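Putative ABC transporter subunit, substrate-binding component (Rhodopseudomonas palustris, PDB 4EVQ) probably serves as the solute-binding component of an ABC transporter for benzoate derivatives, holding 4-hydroxybenzoate between its two lobes. Local coordinates at residues A[85-90]-A[108-113]; A[19-24]-A[58-63]; A[184-189]-A[200-205]. One frame throughout, in Å; residues are numbered along the deposited sequence.

Contact 1. Residues A[85-90]-A[108-113]; sequences VLIGTV and PTIVPN. With PHB (p-hydroxybenzoic acid), chain H.
Asn113 carries its CG anti to the backbone N (chi1 -175°), which sets CG on the side of Val90. From there ND2 donates a 3.1 Å hydrogen bond to the backbone O of Val90. The acceptor lies in the amide plane of Asn113, but the donor comes from well to the side of the Val90 carbonyl (C=O...N 118°) and is tilted 21° from its plane. At its other end the amide is bonded through OD1 to Gln292, so its rotation is fixed from both sides. This pair borders the bound p-hydroxybenzoic acid: Asn113 ND2 is 3.4 Å from ring atom C6. Val90 O is 3.1 Å from the carboxylate carbon C1' of the ligand. Behind the pocket, the two strands are parallel neighbours in the mixed sheet of a periplasmic-binding-protein lobe, joined by helix 92-105 as a beta-alpha-beta crossover. Leu86 O accepts the N-H of Ile110, Leu86 N donates to Pro108 O, and Gly88 N bonds to Ile110 O. Leu86 and Thr109 lie side by side on the face toward helix 92-105, where Thr109 OG1 turns back to Ile107 O. Ile87 and Ile110 occupy the other face, with Ile110 against Ala296 and Leu300. A cis peptide precedes Thr89, and the Pro112 ring brings its CD to 3.3 Å from Gly88 C.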
loop_
_atom_site.group_PDB
_atom_site.type_symbol
_atom_site.label_atom_id
_atom_site.label_comp_id
_atom_site.label_asym_id
_atom_site.label_seq_id
_atom_site.Cartn_x
_atom_site.Cartn_y
_atom_site.Cartn_z
ATOM N N VAL A 85 -18.274 8.161 5.956
ATOM C CA VAL A 85 -16.817 7.938 5.994
ATOM C C VAL A 85 -16.416 7.564 4.597
ATOM O O VAL A 85 -17.215 6.959 3.880
ATOM C CB VAL A 85 -16.453 6.749 6.949
ATOM C CG1 VAL A 85 -14.938 6.410 6.923
ATOM C CG2 VAL A 85 -16.919 7.073 8.407
ATOM N N LEU A 86 -15.211 7.967 4.207
ATOM C CA LEU A 86 -14.655 7.658 2.894
ATOM C C LEU A 86 -13.365 6.854 3.027
ATOM O O LEU A 86 -12.473 7.229 3.782
ATOM C CB LEU A 86 -14.358 8.952 2.147
ATOM C CG LEU A 86 -13.680 8.879 0.789
ATOM C CD1 LEU A 86 -14.556 8.179 -0.219
ATOM C CD2 LEU A 86 -13.389 10.300 0.328
ATOM N N ILE A 87 -13.328 5.714 2.366
ATOM C CA ILE A 87 -12.129 4.850 2.365
ATOM C C ILE A 87 -11.707 4.615 0.916
ATOM O O ILE A 87 -12.453 4.050 0.117
ATOM C CB ILE A 87 -12.354 3.525 3.125
ATOM C CG1 ILE A 87 -12.760 3.814 4.570
ATOM C CG2 ILE A 87 -11.102 2.621 3.033
ATOM C CD1 ILE A 87 -13.062 2.588 5.368
ATOM N N GLY A 88 -10.508 5.058 0.565
ATOM C CA GLY A 88 -9.962 4.797 -0.767
ATOM C C GLY A 88 -8.670 5.548 -0.914
ATOM O O GLY A 88 -8.299 6.370 -0.056
ATOM N N THR A 89 -7.848 5.232 -1.919
ATOM C CA THR A 89 -7.989 4.163 -2.876
ATOM C C THR A 89 -6.619 3.505 -3.096
ATOM O O THR A 89 -5.714 3.669 -2.250
ATOM C CB THR A 89 -8.593 4.701 -4.156
ATOM O OG1 THR A 89 -8.767 3.606 -5.106
ATOM C CG2 THR A 89 -7.735 5.774 -4.798
ATOM N N VAL A 90 -6.442 2.775 -4.188
ATOM C CA VAL A 90 -5.179 2.119 -4.536
ATOM C C VAL A 90 -4.206 2.946 -5.313
ATOM O O VAL A 90 -3.054 3.071 -4.914
ATOM C CB VAL A 90 -5.476 0.798 -5.298
ATOM C CG1 VAL A 90 -4.213 0.176 -5.894
ATOM C CG2 VAL A 90 -6.155 -0.213 -4.355
ATOM N N PRO A 108 -14.526 12.022 7.490
ATOM C CA PRO A 108 -13.405 11.130 7.892
ATOM C C PRO A 108 -13.004 10.289 6.704
ATOM O O PRO A 108 -13.837 9.662 6.043
ATOM C CB PRO A 108 -14.028 10.270 8.989
ATOM C CG PRO A 108 -15.149 11.187 9.596
ATOM C CD PRO A 108 -15.709 11.864 8.370
ATOM N N THR A 109 -11.704 10.307 6.428
ATOM C CA THR A 109 -11.130 9.708 5.201
ATOM C C THR A 109 -9.931 8.853 5.551
ATOM O O THR A 109 -8.987 9.330 6.181
ATOM C CB THR A 109 -10.719 10.822 4.239
ATOM O OG1 THR A 109 -11.866 11.586 3.893
ATOM C CG2 THR A 109 -10.101 10.264 2.965
ATOM N N ILE A 110 -9.949 7.608 5.109
ATOM C CA ILE A 110 -8.841 6.691 5.332
ATOM C C ILE A 110 -8.350 6.159 3.976
ATOM O O ILE A 110 -9.113 5.609 3.212
ATOM C CB ILE A 110 -9.263 5.513 6.260
ATOM C CG1 ILE A 110 -9.905 6.039 7.543
ATOM C CG2 ILE A 110 -8.098 4.566 6.474
ATOM C CD1 ILE A 110 -10.612 4.940 8.337
ATOM N N VAL A 111 -7.071 6.356 3.723
ATOM C CA VAL A 111 -6.405 5.847 2.513
ATOM C C VAL A 111 -5.805 4.503 2.846
ATOM O O VAL A 111 -4.893 4.423 3.663
ATOM C CB VAL A 111 -5.340 6.826 2.060
ATOM C CG1 VAL A 111 -4.589 6.291 0.835
ATOM C CG2 VAL A 111 -5.925 8.172 1.759
ATOM N N PRO A 112 -6.270 3.434 2.192
ATOM C CA PRO A 112 -5.883 2.073 2.586
ATOM C C PRO A 112 -4.794 1.477 1.665
ATOM O O PRO A 112 -4.519 0.298 1.752
ATOM C CB PRO A 112 -7.192 1.294 2.428
ATOM C CG PRO A 112 -7.774 1.875 1.219
ATOM C CD PRO A 112 -7.426 3.354 1.290
ATOM N N ASN A 113 -4.289 2.267 0.738
ATOM C CA ASN A 113 -3.125 1.813 -0.023
ATOM C C ASN A 113 -2.303 2.950 -0.643
ATOM O O ASN A 113 -1.110 3.067 -0.367
ATOM C CB ASN A 113 -3.475 0.852 -1.185
ATOM C CG ASN A 113 -2.208 0.338 -1.848
ATOM O OD1 ASN A 113 -1.477 -0.448 -1.242
ATOM N ND2 ASN A 113 -1.890 0.871 -3.039
HETATM C "C1'" PHB H . -0.075 3.456 -5.808
HETATM O "O1'" PHB H . -0.469 3.872 -6.922
HETATM O "O2'" PHB H . 0.123 4.244 -4.802
HETATM C C1 PHB H . 0.185 2.023 -5.555
HETATM C C2 PHB H . -0.457 1.065 -6.340
HETATM C C3 PHB H . -0.204 -0.280 -6.120
HETATM C C4 PHB H . 0.676 -0.652 -5.158
HETATM C C5 PHB H . 1.306 0.279 -4.352
HETATM C C6 PHB H . 1.053 1.599 -4.577
HETATM O O4 PHB H . 0.937 -1.954 -4.933
#

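Contact 2. Residues A[19-24]-A[58-63]; sequences VGLLLP and FVKVDD
Phe58 sets its ring against two side chains of the neighbouring strand, with CD1 3.7 Å from Leu21 CG and CE1 3.8 Å from Val19 CG1. The strands run parallel, five residue pairs in register, in the open alpha/beta sheet of the lobe, with strand 17-23 lying between 54-62 and 85-88. Phe58 and Val19 point the same way side by side, whereas the Leu21 side chain meets the ring obliquely. On the other face Leu22 CD1 lodges between Val61 CG1 and Asp63 CB, at 3.7 Å from each. The backbones are joined by alternating bonds, nearly straight at the centre, where Leu21 N meets Val59 O at 2.8 Å and Val61 N returns to Leu21 O.

Helices clamp these side chains from outside: Leu40 of helix 30-46 rests on Phe58 and Leu21, and Leu73 and Leu77 of helix 67-80 rest on Leu22. At the C-terminal end, Asp62 OD1 accepts the N-H groups of Tyr25 and Glu64, while OD2 bonds to Ser26. Asp63 has CG between its backbone N and carbonyl carbon (chi1 77°). Its side chain lies beside the Pro24 ring, pointing the same way, with Asp63 OD1 3.5 Å from Pro24 CB. OD1 accepts the N-H of Ser65, and OD2 is bonded to Thr89 OG1. An alanine here would probably leave the Ser65 N-H and the Thr89 hydroxyl without their partner and open a gap beside Pro24. The last backbone bond is the least regular: Asp63 N approaches Leu23 O at 3.0 Å from above the carbonyl plane, 50° out of it.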
loop_
_atom_site.group_PDB
_atom_site.type_symbol
_atom_site.label_atom_id
_atom_site.label_comp_id
_atom_site.label_asym_id
_atom_site.label_seq_id
_atom_site.Cartn_x
_atom_site.Cartn_y
_atom_site.Cartn_z
ATOM N N VAL A 19 -20.345 3.715 4.661
ATOM C CA VAL A 19 -18.905 3.780 4.420
ATOM C C VAL A 19 -18.708 3.710 2.910
ATOM O O VAL A 19 -19.001 2.685 2.264
ATOM C CB VAL A 19 -18.179 2.672 5.154
ATOM C CG1 VAL A 19 -16.676 2.761 4.840
ATOM C CG2 VAL A 19 -18.379 2.774 6.661
ATOM N N GLY A 20 -18.263 4.814 2.329
ATOM C CA GLY A 20 -17.983 4.850 0.918
ATOM C C GLY A 20 -16.632 4.263 0.622
ATOM O O GLY A 20 -15.667 4.670 1.256
ATOM N N LEU A 21 -16.573 3.314 -0.291
ATOM C CA LEU A 21 -15.332 2.638 -0.664
ATOM C C LEU A 21 -15.044 2.972 -2.064
ATOM O O LEU A 21 -15.760 2.518 -2.970
ATOM C CB LEU A 21 -15.398 1.132 -0.547
ATOM C CG LEU A 21 -15.688 0.474 0.757
ATOM C CD1 LEU A 21 -15.418 -1.045 0.647
ATOM C CD2 LEU A 21 -14.782 1.054 1.814
ATOM N N LEU A 22 -14.027 3.763 -2.304
ATOM C CA LEU A 22 -13.578 4.083 -3.647
ATOM C C LEU A 22 -12.333 3.268 -3.913
ATOM O O LEU A 22 -11.273 3.538 -3.331
ATOM C CB LEU A 22 -13.266 5.580 -3.759
ATOM C CG LEU A 22 -12.842 6.097 -5.134
ATOM C CD1 LEU A 22 -14.001 6.003 -6.130
ATOM C CD2 LEU A 22 -12.272 7.532 -5.106
ATOM N N LEU A 23 -12.464 2.253 -4.739
ATOM C CA LEU A 23 -11.393 1.285 -4.945
ATOM C C LEU A 23 -11.461 0.776 -6.345
ATOM O O LEU A 23 -12.518 0.881 -6.982
ATOM C CB LEU A 23 -11.504 0.106 -3.958
ATOM C CG LEU A 23 -11.191 0.420 -2.486
ATOM C CD1 LEU A 23 -11.616 -0.755 -1.633
ATOM C CD2 LEU A 23 -9.703 0.692 -2.353
ATOM N N PRO A 24 -10.359 0.180 -6.832
ATOM C CA PRO A 24 -10.405 -0.460 -8.150
ATOM C C PRO A 24 -11.084 -1.811 -8.080
ATOM O O PRO A 24 -10.500 -2.764 -7.580
ATOM C CB PRO A 24 -8.945 -0.565 -8.544
ATOM C CG PRO A 24 -8.207 -0.644 -7.231
ATOM C CD PRO A 24 -8.998 0.192 -6.266
ATOM N N PHE A 58 -21.525 -0.741 3.119
ATOM C CA PHE A 58 -20.444 -0.329 2.226
ATOM C C PHE A 58 -21.027 0.062 0.883
ATOM O O PHE A 58 -21.751 -0.710 0.252
ATOM C CB PHE A 58 -19.410 -1.445 2.027
ATOM C CG PHE A 58 -18.548 -1.708 3.241
ATOM C CD1 PHE A 58 -17.631 -0.763 3.678
ATOM C CD2 PHE A 58 -18.633 -2.905 3.923
ATOM C CE1 PHE A 58 -16.845 -0.995 4.780
ATOM C CE2 PHE A 58 -17.832 -3.138 5.049
ATOM C CZ PHE A 58 -16.941 -2.196 5.458
ATOM N N VAL A 59 -20.712 1.264 0.450
ATOM C CA VAL A 59 -21.107 1.752 -0.844
ATOM C C VAL A 59 -19.874 1.682 -1.710
ATOM O O VAL A 59 -18.956 2.511 -1.572
ATOM C CB VAL A 59 -21.634 3.190 -0.756
ATOM C CG1 VAL A 59 -22.067 3.643 -2.117
ATOM C CG2 VAL A 59 -22.783 3.260 0.286
ATOM N N LYS A 60 -19.830 0.718 -2.624
ATOM C CA LYS A 60 -18.595 0.412 -3.343
ATOM C C LYS A 60 -18.590 1.048 -4.730
ATOM O O LYS A 60 -19.400 0.684 -5.594
ATOM C CB LYS A 60 -18.469 -1.100 -3.451
ATOM C CG LYS A 60 -18.474 -1.813 -2.112
ATOM C CD LYS A 60 -18.476 -3.318 -2.259
ATOM C CE LYS A 60 -18.327 -3.991 -0.912
ATOM N NZ LYS A 60 -18.326 -5.480 -1.062
ATOM N N VAL A 61 -17.667 1.965 -4.970
ATOM C CA VAL A 61 -17.578 2.710 -6.217
ATOM C C VAL A 61 -16.266 2.327 -6.866
ATOM O O VAL A 61 -15.192 2.438 -6.269
ATOM C CB VAL A 61 -17.656 4.226 -5.963
ATOM C CG1 VAL A 61 -17.428 5.022 -7.228
ATOM C CG2 VAL A 61 -19.014 4.583 -5.303
ATOM N N ASP A 62 -16.350 1.836 -8.094
ATOM C CA ASP A 62 -15.206 1.446 -8.865
ATOM C C ASP A 62 -14.502 2.620 -9.485
ATOM O O ASP A 62 -15.041 3.276 -10.371
ATOM C CB ASP A 62 -15.688 0.543 -9.989
ATOM C CG ASP A 62 -14.540 -0.024 -10.827
ATOM O OD1 ASP A 62 -13.339 0.081 -10.437
ATOM O OD2 ASP A 62 -14.861 -0.606 -11.882
ATOM N N ASP A 63 -13.263 2.890 -9.028
ATOM C CA ASP A 63 -12.516 4.031 -9.546
ATOM C C ASP A 63 -11.764 3.740 -10.842
ATOM O O ASP A 63 -11.237 4.645 -11.467
ATOM C CB ASP A 63 -11.552 4.599 -8.494
ATOM C CG ASP A 63 -10.264 3.757 -8.306
ATOM O OD1 ASP A 63 -10.066 2.716 -8.888
ATOM O OD2 ASP A 63 -9.391 4.188 -7.552
#

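Contact 3. Residues A[184-189]-A[200-205]; sequences KDITIA and AEIASL. With SO4 (sulfate ion), chain E.
The backbone O of Glu201 is gripped twice, by Ser204 OG at 2.7 Å and by Leu205 N at 3.1 Å, which ties down the helical turn facing Lys184 and Ile186. From that turn the Glu201 side chain reaches out fully extended and meets Ile186 tip to tip, with OE1 3.7 Å from CD1. Its other oxygen, OE2, lies 3.7 Å from Lys184 CG, the two side chains crossing at about a right angle. The lysine chain is bent, and NZ stays 4.6 Å from Glu201 OE2, too far for a salt bridge although the charges probably attract. NZ instead bonds to O2 of a sulfate ion, 3.0 Å away, which probably came from the crystallisation liquor. Lys184 CB packs 3.7 Å from Leu205 CD1. Deeper in, Ile186 CD1 meets Ile202 CG1. In the second lobe of the periplasmic-binding-protein fold, helix 196-205 connects the outermost strand 181-188 to the parallel strand 209-213 as a beta-alpha-beta crossover. Its segment 200-205 runs nearly antiparallel to 184-188, and Ile186, Ile202 and Leu205 all rest on Val155 of strand 153-159, which lies between those two strands.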
loop_
_atom_site.group_PDB
_atom_site.type_symbol
_atom_site.label_atom_id
_atom_site.label_comp_id
_atom_site.label_asym_id
_atom_site.label_seq_id
_atom_site.Cartn_x
_atom_site.Cartn_y
_atom_site.Cartn_z
ATOM N N LYS A 184 20.319 3.871 -15.069
ATOM C CA LYS A 184 19.189 4.127 -15.945
ATOM C C LYS A 184 17.904 3.948 -15.180
ATOM O O LYS A 184 17.805 3.066 -14.359
ATOM C CB LYS A 184 19.199 3.175 -17.136
ATOM C CG LYS A 184 18.315 3.584 -18.304
ATOM C CD LYS A 184 18.881 4.732 -19.076
ATOM C CE LYS A 184 20.139 4.336 -19.810
ATOM N NZ LYS A 184 20.693 5.470 -20.631
ATOM N N ASP A 185 16.926 4.797 -15.482
ATOM C CA ASP A 185 15.551 4.609 -15.029
ATOM C C ASP A 185 14.698 4.341 -16.267
ATOM O O ASP A 185 14.568 5.216 -17.121
ATOM C CB ASP A 185 15.042 5.844 -14.297
ATOM C CG ASP A 185 15.890 6.194 -13.109
ATOM O OD1 ASP A 185 16.010 5.408 -12.179
ATOM O OD2 ASP A 185 16.486 7.290 -13.145
ATOM N N ILE A 186 14.146 3.153 -16.352
ATOM C CA ILE A 186 13.304 2.771 -17.473
ATOM C C ILE A 186 11.840 2.854 -16.998
ATOM O O ILE A 186 11.494 2.392 -15.895
ATOM C CB ILE A 186 13.619 1.322 -17.939
ATOM C CG1 ILE A 186 15.098 1.172 -18.321
ATOM C CG2 ILE A 186 12.706 0.890 -19.063
ATOM C CD1 ILE A 186 15.551 -0.239 -18.581
ATOM N N THR A 187 10.986 3.410 -17.848
ATOM C CA THR A 187 9.583 3.410 -17.573
ATOM C C THR A 187 8.782 2.756 -18.693
ATOM O O THR A 187 9.206 2.683 -19.866
ATOM C CB THR A 187 8.974 4.773 -17.247
ATOM O OG1 THR A 187 9.050 5.638 -18.368
ATOM C CG2 THR A 187 9.660 5.395 -16.036
ATOM N N ILE A 188 7.633 2.282 -18.287
ATOM C CA ILE A 188 6.688 1.573 -19.100
ATOM C C ILE A 188 5.371 2.346 -18.943
ATOM O O ILE A 188 5.004 2.727 -17.807
ATOM C CB ILE A 188 6.510 0.095 -18.460
ATOM C CG1 ILE A 188 7.845 -0.647 -18.416
ATOM C CG2 ILE A 188 5.526 -0.695 -19.193
ATOM C CD1 ILE A 188 8.415 -1.013 -19.785
ATOM N N ALA A 189 4.591 2.573 -20.005
ATOM C CA ALA A 189 3.303 3.247 -19.842
ATOM C C ALA A 189 2.366 2.416 -18.957
ATOM O O ALA A 189 2.329 1.210 -19.093
ATOM C CB ALA A 189 2.653 3.379 -21.223
ATOM N N ALA A 200 15.862 -6.427 -22.324
ATOM C CA ALA A 200 17.031 -6.389 -23.206
ATOM C C ALA A 200 17.899 -5.183 -22.898
ATOM O O ALA A 200 19.120 -5.269 -22.888
ATOM C CB ALA A 200 16.579 -6.350 -24.658
ATOM N N GLU A 201 17.277 -4.052 -22.579
ATOM C CA GLU A 201 18.039 -2.874 -22.197
ATOM C C GLU A 201 18.775 -3.094 -20.893
ATOM O O GLU A 201 19.945 -2.769 -20.770
ATOM C CB GLU A 201 17.144 -1.619 -22.117
ATOM C CG GLU A 201 17.961 -0.351 -21.938
ATOM C CD GLU A 201 17.160 0.913 -21.829
ATOM O OE1 GLU A 201 15.932 0.881 -22.036
ATOM O OE2 GLU A 201 17.792 1.970 -21.572
ATOM N N ILE A 202 18.097 -3.657 -19.902
ATOM C CA ILE A 202 18.752 -4.028 -18.654
ATOM C C ILE A 202 19.970 -4.905 -18.899
ATOM O O ILE A 202 21.032 -4.624 -18.362
ATOM C CB ILE A 202 17.763 -4.754 -17.743
ATOM C CG1 ILE A 202 16.801 -3.721 -17.123
ATOM C CG2 ILE A 202 18.506 -5.511 -16.597
ATOM C CD1 ILE A 202 15.547 -4.326 -16.538
ATOM N N ALA A 203 19.824 -5.959 -19.708
ATOM C CA ALA A 203 21.000 -6.808 -19.988
ATOM C C ALA A 203 22.163 -5.984 -20.541
ATOM O O ALA A 203 23.323 -6.144 -20.139
ATOM C CB ALA A 203 20.613 -7.937 -20.933
ATOM N N SER A 204 21.861 -5.094 -21.464
ATOM C CA SER A 204 22.909 -4.332 -22.140
ATOM C C SER A 204 23.635 -3.412 -21.183
ATOM O O SER A 204 24.802 -3.091 -21.409
ATOM C CB SER A 204 22.339 -3.513 -23.300
ATOM O OG SER A 204 21.659 -2.347 -22.860
ATOM N N LEU A 205 22.953 -2.956 -20.133
ATOM C CA LEU A 205 23.525 -2.005 -19.184
ATOM C C LEU A 205 24.379 -2.661 -18.106
ATOM O O LEU A 205 25.078 -1.964 -17.374
ATOM C CB LEU A 205 22.395 -1.204 -18.495
ATOM C CG LEU A 205 21.691 -0.223 -19.448
ATOM C CD1 LEU A 205 20.331 0.182 -18.897
ATOM C CD2 LEU A 205 22.546 1.028 -19.711
HETATM S S SO4 E . 18.227 7.629 -22.359
HETATM O O1 SO4 E . 16.917 7.932 -22.959
HETATM O O2 SO4 E . 18.358 6.160 -22.349
HETATM O O3 SO4 E . 18.346 8.193 -21.020
HETATM O O4 SO4 E . 19.296 8.219 -23.184
#

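Contacts 1 and 2 belong to one sheet and touch, their centres 9 Å apart. Strands 85-88 and 17-23 are neighbours in it: Ile87 N probably bonds to Gly20 O at 2.8 Å, and the probable bond of Thr89 to Asp63 ties the two contacts together beyond the strands. Val90 CG2 packs 3.4 Å from Pro24 CD, so a pocket residue of contact 1 is backed by contact 2, whose Pro24 side chain lies about 8 Å from the ligand. Contact 3 lies in the other lobe, its centre 34 Å from that of contact 1 and 36 Å from that of contact 2. Between the lobes, p-hydroxybenzoic acid is hydrogen-bonded to Ser92, Gly115, Tyr161 and Ser215.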